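PDB 5Y0E: TssK from Serratia sp. FS14, which is a trimeric baseplate protein of the bacterial type VI secretion system, where it probably connects the baseplate to the membrane complex. Local coordinates for residues D205-L210 with Q247-Y252; Q212-M217 with L240-L245; A264-F269 with K300-L305. One frame throughout, in Å; residues are numbered along the deposited sequence.

Interaction 1 (D205-L210 with Q247-Y252); sequences DLQGLL and QVSHAY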
# COMPACT_ATOMS: atom_id res chain seq x y z
N ASP A 205 -6.61 -15.47 2.65
CA ASP A 205 -6.94 -15.71 4.04
C ASP A 205 -7.14 -14.41 4.80
O ASP A 205 -8.12 -14.26 5.54
CB ASP A 205 -5.86 -16.54 4.71
CG ASP A 205 -5.89 -17.97 4.28
OD1 ASP A 205 -6.94 -18.43 3.82
OD2 ASP A 205 -4.86 -18.62 4.40
N LEU A 206 -6.21 -13.48 4.67
CA LEU A 206 -6.34 -12.24 5.43
C LEU A 206 -7.61 -11.49 5.06
O LEU A 206 -8.26 -10.89 5.92
CB LEU A 206 -5.11 -11.38 5.21
CG LEU A 206 -5.21 -10.04 5.91
CD1 LEU A 206 -5.31 -10.27 7.40
CD2 LEU A 206 -4.03 -9.18 5.58
N GLN A 207 -8.01 -11.55 3.79
CA GLN A 207 -9.22 -10.86 3.40
C GLN A 207 -10.43 -11.47 4.08
O GLN A 207 -11.29 -10.76 4.59
CB GLN A 207 -9.35 -10.86 1.88
CG GLN A 207 -10.65 -10.25 1.36
CD GLN A 207 -10.68 -10.03 -0.15
OE1 GLN A 207 -10.66 -8.90 -0.62
NE2 GLN A 207 -10.75 -11.10 -0.91
N GLY A 208 -10.50 -12.80 4.13
CA GLY A 208 -11.65 -13.42 4.74
C GLY A 208 -11.73 -13.17 6.23
O GLY A 208 -12.80 -12.99 6.79
N LEU A 209 -10.59 -13.15 6.89
CA LEU A 209 -10.58 -12.76 8.28
C LEU A 209 -11.10 -11.34 8.43
O LEU A 209 -11.99 -11.07 9.24
CB LEU A 209 -9.18 -12.90 8.85
CG LEU A 209 -9.08 -12.81 10.37
CD1 LEU A 209 -10.08 -13.72 11.09
CD2 LEU A 209 -7.70 -13.19 10.76
N LEU A 210 -10.58 -10.42 7.62
CA LEU A 210 -11.04 -9.06 7.74
C LEU A 210 -12.52 -8.94 7.40
O LEU A 210 -13.23 -8.15 8.01
CB LEU A 210 -10.21 -8.13 6.88
CG LEU A 210 -8.75 -8.08 7.27
CD1 LEU A 210 -7.96 -7.30 6.24
CD2 LEU A 210 -8.57 -7.49 8.64
N GLN A 247 -7.37 -2.08 1.56
CA GLN A 247 -5.99 -2.38 1.23
C GLN A 247 -5.84 -3.78 0.68
O GLN A 247 -5.15 -3.99 -0.32
CB GLN A 247 -5.10 -2.20 2.45
CG GLN A 247 -3.66 -1.98 2.15
CD GLN A 247 -2.77 -2.10 3.36
OE1 GLN A 247 -2.43 -3.19 3.76
NE2 GLN A 247 -2.37 -0.98 3.95
N VAL A 248 -6.49 -4.75 1.31
CA VAL A 248 -6.29 -6.13 0.92
C VAL A 248 -7.11 -6.44 -0.32
O VAL A 248 -6.68 -7.20 -1.18
CB VAL A 248 -6.59 -7.10 2.09
CG1 VAL A 248 -8.05 -7.37 2.25
CG2 VAL A 248 -5.88 -8.40 1.91
N SER A 249 -8.28 -5.81 -0.45
CA SER A 249 -9.05 -5.92 -1.68
C SER A 249 -8.22 -5.50 -2.88
O SER A 249 -8.20 -6.17 -3.91
CB SER A 249 -10.29 -5.06 -1.59
OG SER A 249 -11.15 -5.39 -2.63
N HIS A 250 -7.55 -4.37 -2.78
CA HIS A 250 -6.69 -3.95 -3.86
C HIS A 250 -5.62 -4.99 -4.13
O HIS A 250 -5.38 -5.36 -5.28
CB HIS A 250 -6.06 -2.60 -3.52
CG HIS A 250 -5.38 -1.95 -4.68
ND1 HIS A 250 -6.08 -1.39 -5.73
CD2 HIS A 250 -4.08 -1.80 -4.98
CE1 HIS A 250 -5.23 -0.90 -6.60
NE2 HIS A 250 -4.00 -1.15 -6.17
N ALA A 251 -4.97 -5.48 -3.08
CA ALA A 251 -3.96 -6.52 -3.25
C ALA A 251 -4.55 -7.75 -3.91
O ALA A 251 -3.96 -8.32 -4.83
CB ALA A 251 -3.37 -6.88 -1.89
N TYR A 252 -5.73 -8.15 -3.47
CA TYR A 252 -6.34 -9.36 -3.99
C TYR A 252 -6.65 -9.25 -5.47
O TYR A 252 -6.58 -10.25 -6.19
CB TYR A 252 -7.61 -9.61 -3.19
CG TYR A 252 -8.45 -10.77 -3.60
CD1 TYR A 252 -8.13 -12.05 -3.19
CD2 TYR A 252 -9.61 -10.59 -4.34
CE1 TYR A 252 -8.90 -13.12 -3.53
CE2 TYR A 252 -10.39 -11.66 -4.68
CZ TYR A 252 -10.03 -12.92 -4.27
OH TYR A 252 -10.79 -14.00 -4.60
O HOH W 1 -12.76 -7.96 -2.80
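Gln-207 brings the NE2 end of its carboxamide over one face of the Tyr-252 ring, 3.4 Å above the plane and over its centre. NE2 is nearly equidistant from the ring carbons, CG being 3.6 Å away. The amide and ring planes are inclined by 56°, so the groups are not stacked flat; the nitrogen approaches the pi cloud while OE1 points toward the backbone of Ser-249, 3.5 Å from its CA. The chain of Gln-207 reaches this far because CG lies anti to the backbone N and CD continues the extended course. A glutamine suits the place: its methylenes serve as apolar surface near the helix, and its amide ends the chain beside a partly exposed tyrosine.

Val-248 packs between the helices beside the Gln-207 methylenes. Its CG1, in the crowded position between backbone N and carbonyl carbon (chi1 81°), packs 3.7 Å from Gln-207 CB and also meets CD1 of Leu-210 at 4.0 Å. Its other methyl, CG2, turns to CD2 of Leu-206. A short beta-branched residue fits here, where the Gln-207 and Val-248 CA atoms lie only 6.1 Å apart.

The two segments run roughly antiparallel, 147° between their directions, within the long helical hairpin of 197-222 and 229-253. Leu-206 and Leu-210 continue inward onto Trp-266 and Phe-269 of helix 259-273. No direct hydrogen bond spans the pair; a single water donates to Gln-207 OE1 at 3.2 Å and also bonds Ser-249 OG. The contact thus combines a methyl-lined part, held by dispersion, with an amide whose nitrogen meets an aromatic face and whose oxygen is served by a bridging water.

Interaction 2 (Q212-M217 with L240-L245); sequences QRSQQM and LINRHL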
# COMPACT_ATOMS: atom_id res chain seq x y z
N GLN A 212 -14.71 -11.25 8.06
CA GLN A 212 -15.42 -11.83 9.18
C GLN A 212 -15.46 -10.85 10.35
O GLN A 212 -16.53 -10.56 10.89
CB GLN A 212 -14.78 -13.16 9.56
CG GLN A 212 -15.06 -14.25 8.55
CD GLN A 212 -14.00 -15.34 8.50
OE1 GLN A 212 -13.04 -15.33 9.24
NE2 GLN A 212 -14.17 -16.28 7.60
N ARG A 213 -14.32 -10.28 10.72
CA ARG A 213 -14.31 -9.45 11.90
C ARG A 213 -15.06 -8.15 11.65
O ARG A 213 -15.71 -7.61 12.56
CB ARG A 213 -12.88 -9.17 12.36
CG ARG A 213 -12.15 -10.41 12.82
CD ARG A 213 -12.98 -11.24 13.72
NE ARG A 213 -13.47 -10.51 14.87
CZ ARG A 213 -14.66 -10.72 15.43
NH1 ARG A 213 -15.48 -11.64 14.93
NH2 ARG A 213 -15.04 -9.98 16.46
N SER A 214 -14.98 -7.65 10.44
CA SER A 214 -15.71 -6.46 10.05
C SER A 214 -17.22 -6.66 10.18
O SER A 214 -17.93 -5.80 10.71
CB SER A 214 -15.36 -6.12 8.61
OG SER A 214 -15.56 -4.77 8.39
N GLN A 215 -17.72 -7.77 9.67
CA GLN A 215 -19.14 -8.04 9.74
C GLN A 215 -19.60 -8.10 11.19
O GLN A 215 -20.61 -7.51 11.57
CB GLN A 215 -19.42 -9.36 9.02
CG GLN A 215 -20.87 -9.78 8.91
CD GLN A 215 -21.03 -11.30 8.90
OE1 GLN A 215 -20.08 -12.05 9.20
NE2 GLN A 215 -22.24 -11.78 8.56
N GLN A 216 -18.89 -8.86 11.99
CA GLN A 216 -19.27 -9.03 13.34
C GLN A 216 -19.13 -7.78 14.17
O GLN A 216 -20.03 -7.42 14.86
CB GLN A 216 -18.49 -10.19 13.94
CG GLN A 216 -19.14 -10.84 15.13
CD GLN A 216 -19.03 -9.99 16.35
OE1 GLN A 216 -17.98 -9.46 16.64
NE2 GLN A 216 -20.12 -9.84 17.06
N MET A 217 -18.02 -7.11 14.10
CA MET A 217 -17.86 -5.93 14.91
C MET A 217 -18.84 -4.83 14.58
O MET A 217 -19.36 -4.20 15.45
CB MET A 217 -16.45 -5.42 14.85
CG MET A 217 -15.49 -6.29 15.60
SD MET A 217 -13.85 -5.64 15.63
CE MET A 217 -13.93 -4.69 17.11
N LEU A 240 -9.62 0.26 12.07
CA LEU A 240 -8.36 -0.27 11.58
C LEU A 240 -8.61 -1.45 10.67
O LEU A 240 -7.92 -1.61 9.67
CB LEU A 240 -7.47 -0.67 12.74
CG LEU A 240 -6.11 -1.25 12.37
CD1 LEU A 240 -5.22 -0.20 11.82
CD2 LEU A 240 -5.46 -1.89 13.56
N ILE A 241 -9.59 -2.28 11.01
CA ILE A 241 -10.00 -3.35 10.12
C ILE A 241 -10.54 -2.78 8.81
O ILE A 241 -10.25 -3.30 7.73
CB ILE A 241 -11.02 -4.24 10.85
CG1 ILE A 241 -10.34 -4.92 12.04
CG2 ILE A 241 -11.62 -5.26 9.96
CD1 ILE A 241 -11.26 -5.73 12.90
N ASN A 242 -11.29 -1.69 8.87
CA ASN A 242 -11.94 -1.17 7.67
C ASN A 242 -10.93 -0.61 6.68
O ASN A 242 -11.06 -0.83 5.48
CB ASN A 242 -12.97 -0.13 8.06
CG ASN A 242 -14.25 -0.74 8.52
OD1 ASN A 242 -14.52 -1.89 8.22
ND2 ASN A 242 -15.05 0.01 9.23
N ARG A 243 -9.90 0.08 7.16
CA ARG A 243 -8.84 0.54 6.28
C ARG A 243 -8.23 -0.61 5.49
O ARG A 243 -7.93 -0.46 4.30
CB ARG A 243 -7.75 1.24 7.08
CG ARG A 243 -6.56 1.61 6.23
CD ARG A 243 -5.30 1.88 6.99
NE ARG A 243 -5.58 2.52 8.27
CZ ARG A 243 -4.72 2.59 9.28
NH1 ARG A 243 -3.53 2.07 9.15
NH2 ARG A 243 -5.06 3.18 10.42
N HIS A 244 -8.03 -1.75 6.12
CA HIS A 244 -7.37 -2.87 5.48
C HIS A 244 -8.31 -3.74 4.65
O HIS A 244 -7.84 -4.50 3.81
CB HIS A 244 -6.63 -3.69 6.55
CG HIS A 244 -5.47 -2.96 7.12
ND1 HIS A 244 -5.57 -2.15 8.22
CD2 HIS A 244 -4.19 -2.86 6.70
CE1 HIS A 244 -4.40 -1.60 8.47
NE2 HIS A 244 -3.55 -2.00 7.56
N LEU A 245 -9.62 -3.65 4.87
CA LEU A 245 -10.56 -4.19 3.90
C LEU A 245 -10.26 -3.66 2.50
O LEU A 245 -10.26 -4.41 1.51
CB LEU A 245 -11.97 -3.82 4.30
CG LEU A 245 -12.75 -4.80 5.16
CD1 LEU A 245 -14.17 -4.31 5.31
CD2 LEU A 245 -12.72 -6.16 4.54
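Ser-214 and Ile-241 mark the closest backbone approach, 6.5 Å between their CA atoms, on helical segments whose axes come within 9.8 Å and whose directions differ by 136°. Both belong to the antiparallel pair of helices 197-222 and 229-253. A small serine suits this near point, and Ile-241 supplies the branched bulk opposite it.

Ile-241 touches with both branches. CG2, anti to the backbone N, touches CB of Ser-214, while CD1 reaches further to sit 3.8 Å from SD of Met-217 and equally near CB of Arg-213. The thioether of Met-217 crosses the isoleucine chain at about a right angle, a flexible, polarisable filler against a methyl tip. Leu-245 adds CD1 beside Ser-214, 3.9 Å from CB.

Ser-214 OG also donates a weak bond to Asn-242 OD1, somewhat doubtful because the placement of OG is less sure. The amide's other end is better engaged: Asn-242 ND2 bonds Ser-275 OG and Arg-280 O of the second subunit. Cohesion between the helices therefore rests mainly on apolar contact, with the asparagine's hydrogen-bonding capacity spent chiefly on the trimer interface.

Interaction 3 (A264-F269 with K300-L305); sequences ADWLQF and KLMLLL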
# COMPACT_ATOMS: atom_id res chain seq x y z
N ALA A 264 5.35 -4.39 3.60
CA ALA A 264 5.39 -3.11 4.29
C ALA A 264 4.01 -2.69 4.78
O ALA A 264 3.88 -2.11 5.85
CB ALA A 264 5.97 -2.06 3.36
N ASP A 265 2.97 -2.98 4.02
CA ASP A 265 1.65 -2.66 4.50
C ASP A 265 1.27 -3.53 5.70
O ASP A 265 0.71 -3.05 6.67
CB ASP A 265 0.62 -2.80 3.38
CG ASP A 265 0.62 -1.64 2.41
OD1 ASP A 265 1.31 -0.63 2.62
OD2 ASP A 265 -0.09 -1.73 1.41
N TRP A 266 1.56 -4.83 5.63
CA TRP A 266 1.11 -5.74 6.66
C TRP A 266 1.91 -5.55 7.95
O TRP A 266 1.36 -5.69 9.04
CB TRP A 266 1.21 -7.17 6.13
CG TRP A 266 0.16 -7.47 5.14
CD1 TRP A 266 -0.71 -6.60 4.60
CD2 TRP A 266 -0.17 -8.74 4.58
NE1 TRP A 266 -1.55 -7.23 3.75
CE2 TRP A 266 -1.24 -8.55 3.72
CE3 TRP A 266 0.33 -10.02 4.75
CZ2 TRP A 266 -1.82 -9.59 3.02
CZ3 TRP A 266 -0.24 -11.04 4.03
CH2 TRP A 266 -1.30 -10.82 3.18
N LEU A 267 3.17 -5.18 7.85
CA LEU A 267 3.95 -4.90 9.03
C LEU A 267 3.37 -3.74 9.81
O LEU A 267 3.26 -3.80 11.04
CB LEU A 267 5.38 -4.60 8.63
CG LEU A 267 6.33 -4.15 9.72
CD1 LEU A 267 6.46 -5.23 10.79
CD2 LEU A 267 7.66 -3.87 9.10
N GLN A 268 2.98 -2.67 9.12
CA GLN A 268 2.37 -1.54 9.79
C GLN A 268 1.05 -1.94 10.40
O GLN A 268 0.75 -1.57 11.53
CB GLN A 268 2.18 -0.39 8.80
CG GLN A 268 3.45 0.30 8.38
CD GLN A 268 3.23 1.22 7.18
OE1 GLN A 268 2.64 2.27 7.28
NE2 GLN A 268 3.70 0.79 6.03
N PHE A 269 0.24 -2.68 9.66
CA PHE A 269 -0.96 -3.25 10.23
C PHE A 269 -0.65 -3.95 11.55
O PHE A 269 -1.29 -3.70 12.57
CB PHE A 269 -1.57 -4.20 9.20
CG PHE A 269 -2.95 -4.67 9.52
CD1 PHE A 269 -3.67 -4.12 10.55
CD2 PHE A 269 -3.52 -5.67 8.78
CE1 PHE A 269 -4.91 -4.55 10.82
CE2 PHE A 269 -4.76 -6.11 9.06
CZ PHE A 269 -5.46 -5.56 10.09
N LYS A 300 6.01 -14.87 10.21
CA LYS A 300 5.92 -14.15 11.47
C LYS A 300 4.83 -13.11 11.41
O LYS A 300 4.11 -12.91 12.39
CB LYS A 300 7.26 -13.51 11.80
CG LYS A 300 8.39 -14.43 11.55
CD LYS A 300 9.43 -14.36 12.63
CE LYS A 300 10.30 -13.14 12.51
NZ LYS A 300 11.68 -13.45 12.98
N LEU A 301 4.68 -12.45 10.27
CA LEU A 301 3.67 -11.41 10.14
C LEU A 301 2.27 -11.99 10.19
O LEU A 301 1.39 -11.46 10.88
CB LEU A 301 3.92 -10.64 8.84
CG LEU A 301 3.73 -9.13 8.79
CD1 LEU A 301 4.42 -8.50 9.97
CD2 LEU A 301 4.30 -8.57 7.50
N MET A 302 2.04 -13.08 9.47
CA MET A 302 0.71 -13.67 9.47
C MET A 302 0.32 -14.09 10.87
O MET A 302 -0.86 -13.98 11.26
CB MET A 302 0.68 -14.87 8.52
CG MET A 302 0.57 -14.50 7.06
SD MET A 302 -0.95 -13.61 6.69
CE MET A 302 -2.23 -14.79 7.09
N LEU A 303 1.28 -14.56 11.65
CA LEU A 303 1.01 -14.93 13.03
C LEU A 303 0.51 -13.75 13.82
O LEU A 303 -0.56 -13.80 14.42
CB LEU A 303 2.28 -15.49 13.66
CG LEU A 303 2.33 -16.92 14.18
CD1 LEU A 303 3.62 -17.15 14.80
CD2 LEU A 303 1.26 -17.20 15.16
N LEU A 304 1.28 -12.67 13.83
CA LEU A 304 0.86 -11.47 14.54
C LEU A 304 -0.55 -11.04 14.13
O LEU A 304 -1.34 -10.61 14.97
CB LEU A 304 1.85 -10.35 14.29
CG LEU A 304 3.27 -10.61 14.81
CD1 LEU A 304 4.18 -9.58 14.23
CD2 LEU A 304 3.35 -10.57 16.33
N LEU A 305 -0.88 -11.13 12.85
CA LEU A 305 -2.18 -10.64 12.44
C LEU A 305 -3.27 -11.58 12.90
O LEU A 305 -4.34 -11.13 13.33
CB LEU A 305 -2.21 -10.46 10.94
CG LEU A 305 -1.20 -9.42 10.48
CD1 LEU A 305 -1.02 -9.46 8.97
CD2 LEU A 305 -1.64 -8.05 10.95
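Leu-301 and Leu-305 present their methyls to Trp-266, Leu-267 and Phe-269 in the core of a helical bundle, the four-helix part of TssK built from 197-222, 229-253, 259-273 and 294-309. The two segments here run in broadly the same direction, 38° apart, with axes 9.7 Å from each other at closest.

Each aromatic ring meets its neighbours differently. Phe-269 offers a face: CD2 of Leu-305 stands 3.7 Å above the ring plane, offset toward the rim, a CH-pi contact that suits a flat, polarisable surface beside a branched chain. Phe-269 also stacks with the ring of His-244 on helix 229-253. Trp-266 is approached obliquely instead. Met-302 makes a Met-aromatic contact with its six-membered ring, SD lying 4.7 Å from the centroid and 53° off the normal. The methionine chain bends at chi2 (-62°), which turns SD toward the indole even though its CB does not point there. The large indole bridges to a third helix, packing on Phe-202 of helix 197-222.

Leu-301 fits nearer the backbone, where its two methyls divide the work. CD1 meets CD1 of Leu-267, the two leucine chains crossing at about a right angle, and CD2 packs 3.7 Å from CB of Trp-266 while lying 3.6 Å from the backbone N of Leu-267.

From the N terminus, helix 197-222 runs out and helix 229-253 returns along it. Interaction 2 closes the inner loop of this hairpin and is nested inside the wider loop closed by interaction 1. Interaction 3 follows in series, joining helix 259-273 to helix 294-309 across the intervening connection. None of the loops cross. The four helices meet in one core: interactions 1 and 2 join through Leu-210 against His-244 and Leu-245, and interactions 2 and 3 through Leu-240 on Phe-269. Interactions 1 and 2 both touch the second subunit, interaction 2 also comes near the third through Arg-243, and interaction 3 touches the third, so the bundle's internal packing is continuous with the trimer interface.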